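Long-range contacts in adenylosuccinate lyase (Francisella tularensis subsp. tularensis SCHU S4, PDB 4EEI), which probably catalyses two fumarate-releasing steps of purine biosynthesis, splitting adenylosuccinate to AMP and the succinylated imidazole carboxamide ribotide to its carboxamide product: residues Ala128-Lys132 / Ile422-Phe426; Leu155-Val159 / Val425-Val430. All coordinates share one frame; numbering follows the deposited sequence.

Contact 1. Residues Ala128-Lys132 / Ile422-Phe426; sequences AEETK and IDHVF. With EDO (1,2-ethanediol), chain X.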
loop_
_atom_site.group_PDB
_atom_site.type_symbol
_atom_site.label_atom_id
_atom_site.label_comp_id
_atom_site.label_asym_id
_atom_site.label_seq_id
_atom_site.Cartn_x
_atom_site.Cartn_y
_atom_site.Cartn_z
ATOM N N ALA B 128 5.343 -15.987 -28.859
ATOM C CA ALA B 128 3.988 -16.438 -29.181
ATOM C C ALA B 128 3.868 -17.026 -30.590
ATOM O O ALA B 128 3.217 -18.058 -30.779
ATOM C CB ALA B 128 2.980 -15.308 -28.979
ATOM N N GLU B 129 4.476 -16.386 -31.587
ATOM C CA GLU B 129 4.394 -16.913 -32.946
ATOM C C GLU B 129 5.153 -18.233 -33.055
ATOM O O GLU B 129 4.731 -19.157 -33.747
ATOM C CB GLU B 129 4.949 -15.907 -33.967
ATOM C CG GLU B 129 4.187 -14.566 -34.023
ATOM C CD GLU B 129 2.881 -14.641 -34.815
ATOM O OE1 GLU B 129 2.528 -15.736 -35.294
ATOM O OE2 GLU B 129 2.203 -13.600 -34.962
ATOM N N GLU B 130 6.272 -18.320 -32.348
ATOM C CA GLU B 130 7.140 -19.493 -32.406
ATOM C C GLU B 130 6.452 -20.717 -31.790
ATOM O O GLU B 130 6.669 -21.845 -32.225
ATOM C CB GLU B 130 8.436 -19.144 -31.667
ATOM C CG GLU B 130 9.380 -20.266 -31.331
ATOM C CD GLU B 130 10.603 -19.745 -30.573
ATOM O OE1 GLU B 130 10.938 -20.313 -29.511
ATOM O OE2 GLU B 130 11.215 -18.758 -31.038
ATOM N N THR B 131 5.599 -20.478 -30.797
ATOM C CA THR B 131 4.944 -21.557 -30.053
ATOM C C THR B 131 3.429 -21.648 -30.294
ATOM O O THR B 131 2.738 -22.416 -29.621
ATOM C CB THR B 131 5.180 -21.402 -28.539
ATOM O OG1 THR B 131 4.636 -20.152 -28.091
ATOM C CG2 THR B 131 6.672 -21.456 -28.224
ATOM N N LYS B 132 2.925 -20.877 -31.254
ATOM C CA LYS B 132 1.485 -20.831 -31.554
ATOM C C LYS B 132 0.923 -22.225 -31.888
ATOM O O LYS B 132 -0.226 -22.542 -31.560
ATOM C CB LYS B 132 1.247 -19.857 -32.717
ATOM C CG LYS B 132 -0.166 -19.834 -33.315
ATOM C CD LYS B 132 -0.303 -18.658 -34.300
ATOM C CE LYS B 132 -1.673 -18.589 -34.984
ATOM N NZ LYS B 132 -1.807 -19.626 -36.040
ATOM N N ILE B 422 -7.408 -20.165 -33.094
ATOM C CA ILE B 422 -6.160 -19.517 -32.686
ATOM C C ILE B 422 -5.708 -18.437 -33.685
ATOM O O ILE B 422 -5.139 -17.424 -33.280
ATOM C CB ILE B 422 -5.038 -20.551 -32.412
ATOM C CG1 ILE B 422 -3.899 -19.918 -31.607
ATOM C CG2 ILE B 422 -4.515 -21.131 -33.701
ATOM C CD1 ILE B 422 -4.361 -19.331 -30.286
ATOM N N ASP B 423 -5.996 -18.636 -34.974
ATOM C CA ASP B 423 -5.652 -17.640 -35.993
ATOM C C ASP B 423 -6.375 -16.317 -35.729
ATOM O O ASP B 423 -5.784 -15.238 -35.821
ATOM C CB ASP B 423 -6.020 -18.138 -37.397
ATOM C CG ASP B 423 -5.092 -19.231 -37.903
ATOM O OD1 ASP B 423 -4.270 -19.742 -37.115
ATOM O OD2 ASP B 423 -5.195 -19.580 -39.095
ATOM N N HIS B 424 -7.658 -16.405 -35.396
ATOM C CA HIS B 424 -8.468 -15.220 -35.138
ATOM C C HIS B 424 -7.983 -14.443 -33.917
ATOM O O HIS B 424 -8.014 -13.210 -33.900
ATOM C CB HIS B 424 -9.929 -15.613 -34.933
ATOM C CG HIS B 424 -10.609 -16.091 -36.177
ATOM N ND1 HIS B 424 -11.200 -17.334 -36.270
ATOM C CD2 HIS B 424 -10.805 -15.490 -37.373
ATOM C CE1 HIS B 424 -11.721 -17.481 -37.476
ATOM N NE2 HIS B 424 -11.498 -16.376 -38.165
ATOM N N VAL B 425 -7.567 -15.171 -32.887
ATOM C CA VAL B 425 -7.105 -14.549 -31.652
ATOM C C VAL B 425 -5.816 -13.775 -31.910
ATOM O O VAL B 425 -5.663 -12.640 -31.453
ATOM C CB VAL B 425 -6.886 -15.605 -30.552
ATOM C CG1 VAL B 425 -6.289 -14.971 -29.295
ATOM C CG2 VAL B 425 -8.207 -16.299 -30.222
ATOM N N PHE B 426 -4.892 -14.391 -32.641
ATOM C CA PHE B 426 -3.646 -13.725 -33.003
ATOM C C PHE B 426 -3.922 -12.495 -33.870
ATOM O O PHE B 426 -3.386 -11.418 -33.608
ATOM C CB PHE B 426 -2.705 -14.698 -33.722
ATOM C CG PHE B 426 -1.772 -15.431 -32.800
ATOM C CD1 PHE B 426 -2.249 -16.434 -31.954
ATOM C CD2 PHE B 426 -0.423 -15.103 -32.758
ATOM C CE1 PHE B 426 -1.391 -17.104 -31.080
ATOM C CE2 PHE B 426 0.452 -15.776 -31.896
ATOM C CZ PHE B 426 -0.037 -16.777 -31.054
HETATM C C1 EDO X . -0.339 -22.605 -36.419
HETATM O O1 EDO X . 0.946 -22.895 -35.865
HETATM C C2 EDO X . -1.416 -23.066 -35.449
HETATM O O2 EDO X . -2.626 -22.402 -35.806
#
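Lys132 lies across the ring of Phe426 and grips Asp423, docking the last helix of the chain, 422-429, against the C-terminal end of helix 94-131 in this largely helical member of the lyase 1 family. The lysine chain is extended through its first three torsions (chi1 171°), which lays its methylenes over one face of the aromatic ring; CD of Lys132 stands 3.5 Å from the ring centroid of Phe426, a CH-pi contact almost on the ring normal. Only the last torsion bends (chi4 -75°), lifting the ammonium away from the ring face, toward Asp423. There NZ of Lys132 makes a salt bridge of 2.7 Å to OD1 of Asp423, approaching on the anti side, 33° out of the carboxylate plane, and also donates at 2.9 Å to O2 of 1,2-ethanediol, probably from the crystallisation liquor. Lysine thus suits a place that needs both an apolar stem and a charged end, whereas any cation-pi attraction to the ring is long and weak. Glu129 brings its carboxylate to the ring edge, but its charge is met mainly by Arg433, whose NE forms a salt bridge with OE2. The backbone carbonyl of Lys132 is satisfied by the hydroxyl of Ser149. Small Ala128 lets the ring come close: its carbonyl O lies at the ring edge, 3.5 Å from CZ of Phe426, while its CB packs 3.9 Å from CE2 of Phe426.

Contact 2. Residues Leu155-Val159 / Val425-Val430; sequences LGAYV and VFDRSV. With K (potassium ion), chain V.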
loop_
_atom_site.group_PDB
_atom_site.type_symbol
_atom_site.label_atom_id
_atom_site.label_comp_id
_atom_site.label_asym_id
_atom_site.label_seq_id
_atom_site.Cartn_x
_atom_site.Cartn_y
_atom_site.Cartn_z
ATOM N N LEU B 155 1.025 -14.636 -25.862
ATOM C CA LEU B 155 0.245 -13.601 -26.525
ATOM C C LEU B 155 -0.582 -12.831 -25.502
ATOM O O LEU B 155 -0.812 -11.629 -25.647
ATOM C CB LEU B 155 -0.659 -14.202 -27.614
ATOM C CG LEU B 155 -1.378 -13.167 -28.487
ATOM C CD1 LEU B 155 -0.388 -12.442 -29.421
ATOM C CD2 LEU B 155 -2.506 -13.812 -29.303
ATOM N N GLY B 156 -1.023 -13.524 -24.454
ATOM C CA GLY B 156 -1.774 -12.882 -23.386
ATOM C C GLY B 156 -0.948 -11.865 -22.622
ATOM O O GLY B 156 -1.461 -10.829 -22.164
ATOM N N ALA B 157 0.333 -12.163 -22.457
ATOM C CA ALA B 157 1.238 -11.211 -21.836
ATOM C C ALA B 157 1.498 -10.076 -22.820
ATOM O O ALA B 157 1.531 -8.907 -22.435
ATOM C CB ALA B 157 2.522 -11.884 -21.451
ATOM N N TYR B 158 1.694 -10.424 -24.091
ATOM C CA TYR B 158 1.913 -9.410 -25.128
ATOM C C TYR B 158 0.841 -8.329 -25.123
ATOM O O TYR B 158 1.155 -7.137 -25.050
ATOM C CB TYR B 158 1.994 -10.062 -26.512
ATOM C CG TYR B 158 1.934 -9.092 -27.676
ATOM C CD1 TYR B 158 3.056 -8.378 -28.072
ATOM C CD2 TYR B 158 0.754 -8.902 -28.382
ATOM C CE1 TYR B 158 3.005 -7.499 -29.137
ATOM C CE2 TYR B 158 0.693 -8.024 -29.448
ATOM C CZ TYR B 158 1.822 -7.332 -29.821
ATOM O OH TYR B 158 1.758 -6.458 -30.882
ATOM N N VAL B 159 -0.426 -8.731 -25.205
ATOM C CA VAL B 159 -1.495 -7.743 -25.280
ATOM C C VAL B 159 -1.571 -6.894 -24.012
ATOM O O VAL B 159 -1.909 -5.713 -24.076
ATOM C CB VAL B 159 -2.875 -8.358 -25.620
ATOM C CG1 VAL B 159 -2.850 -8.965 -27.017
ATOM C CG2 VAL B 159 -3.285 -9.406 -24.579
ATOM N N VAL B 425 -7.567 -15.171 -32.887
ATOM C CA VAL B 425 -7.105 -14.549 -31.652
ATOM C C VAL B 425 -5.816 -13.775 -31.910
ATOM O O VAL B 425 -5.663 -12.640 -31.453
ATOM C CB VAL B 425 -6.886 -15.605 -30.552
ATOM C CG1 VAL B 425 -6.289 -14.971 -29.295
ATOM C CG2 VAL B 425 -8.207 -16.299 -30.222
ATOM N N PHE B 426 -4.892 -14.391 -32.641
ATOM C CA PHE B 426 -3.646 -13.725 -33.003
ATOM C C PHE B 426 -3.922 -12.495 -33.870
ATOM O O PHE B 426 -3.386 -11.418 -33.608
ATOM C CB PHE B 426 -2.705 -14.698 -33.722
ATOM C CG PHE B 426 -1.772 -15.431 -32.800
ATOM C CD1 PHE B 426 -2.249 -16.434 -31.954
ATOM C CD2 PHE B 426 -0.423 -15.103 -32.758
ATOM C CE1 PHE B 426 -1.391 -17.104 -31.080
ATOM C CE2 PHE B 426 0.452 -15.776 -31.896
ATOM C CZ PHE B 426 -0.037 -16.777 -31.054
ATOM N N ASP B 427 -4.763 -12.653 -34.892
ATOM C CA ASP B 427 -5.088 -11.536 -35.776
ATOM C C ASP B 427 -5.734 -10.337 -35.064
ATOM O O ASP B 427 -5.385 -9.199 -35.348
ATOM C CB ASP B 427 -5.952 -11.990 -36.967
ATOM C CG ASP B 427 -5.148 -12.718 -38.044
ATOM O OD1 ASP B 427 -3.900 -12.597 -38.060
ATOM O OD2 ASP B 427 -5.774 -13.397 -38.894
ATOM N N ARG B 428 -6.660 -10.564 -34.135
ATOM C CA ARG B 428 -7.291 -9.434 -33.463
ATOM C C ARG B 428 -6.377 -8.824 -32.393
ATOM O O ARG B 428 -6.611 -7.713 -31.926
ATOM C CB ARG B 428 -8.624 -9.854 -32.825
ATOM C CG ARG B 428 -8.449 -10.769 -31.608
ATOM C CD ARG B 428 -9.777 -11.298 -31.072
ATOM N NE ARG B 428 -9.574 -12.099 -29.862
ATOM C CZ ARG B 428 -10.465 -12.951 -29.366
ATOM N NH1 ARG B 428 -11.631 -13.132 -29.978
ATOM N NH2 ARG B 428 -10.182 -13.630 -28.258
ATOM N N SER B 429 -5.346 -9.560 -31.998
ATOM C CA SER B 429 -4.453 -9.119 -30.925
ATOM C C SER B 429 -3.276 -8.286 -31.433
ATOM O O SER B 429 -2.660 -7.526 -30.680
ATOM C CB SER B 429 -3.913 -10.341 -30.170
ATOM O OG SER B 429 -4.949 -10.949 -29.424
ATOM N N VAL B 430 -2.949 -8.451 -32.706
ATOM C CA VAL B 430 -1.815 -7.751 -33.297
ATOM C C VAL B 430 -2.319 -6.877 -34.437
ATOM O O VAL B 430 -2.848 -7.394 -35.421
ATOM C CB VAL B 430 -0.783 -8.757 -33.823
ATOM C CG1 VAL B 430 0.402 -8.032 -34.471
ATOM C CG2 VAL B 430 -0.308 -9.667 -32.687
HETATM K K K V . -4.730 -7.294 -36.747
HETATM O O HOH W 1 -6.114 -6.186 -34.673
#
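The helical segments 155-159 and 425-429 run nearly parallel, 15° apart with axes 11.1 Å from each other, and Leu155 lies nearest Phe426, Val159 nearest Ser429, the CA atoms of the latter pair being 6.5 Å apart. Leu155 spans the gap. With CG anti to the backbone N (chi1 -172°), it sends CD2 over the Phe426 face opposite Lys132, offset toward the rim and 3.8 Å from the ring centroid of Phe426. CD2 also touches CG1 of Val425 at 4.0 Å, while the other branch, CD1 of Leu155, reaches toward CG2 of Val430. One turn on, the backbones come closer and a small residue takes the place: CB of Ser429 packs 3.6 Å from CG1 of Val159. The serine hydroxyl can face these methyls because it is satisfied within its own helix, OG of Ser429 donating to O of Val425 at 2.7 Å. Tyr158 turns its ring edge to the end of this helix, with CE2 of Tyr158 3.6 Å from O of Ser429 in the ring plane, and CE2 also meets CG2 of Val430. Val430 is the first residue to leave helical geometry. Its carbonyl O, with those of Asp427, Lys431 and Arg433 and one water, binds a potassium ion, as neutral oxygens at a helix end can do. Arg428 points elsewhere, to Glu195, Tyr187 and the backbone of Glu208 in a second subunit. In the fold, Leu125 of helix 94-131 packs on Leu155, Tyr158 and Val430, while Val209 of the second subunit lies against Leu155, Val159 and Ser429, so helix 422-429 rests on helices 94-131 and 151-173 of its own chain, with the second subunit packed along the junction.

Overall arrangement
Contacts 1 and 2 are two sides of one docking site, their centres 8 Å apart and each involving helix 422-429, the last of the chain. Along the sequence, residues 128-132 lie at the C-terminal end of helix 94-131, a two-stranded antiparallel hairpin (135-140 and 143-149) follows, and 155-159 lies early in helix 151-173; the C-terminal helix returns to both after more than 260 residues. Phe426 belongs to both contacts, and CB of Ala128 meets N of Leu155 at 3.7 Å, joining them directly. The result ties the end of the chain to the family's helical core, with the second subunit touching both contacts, away from the AMP pocket.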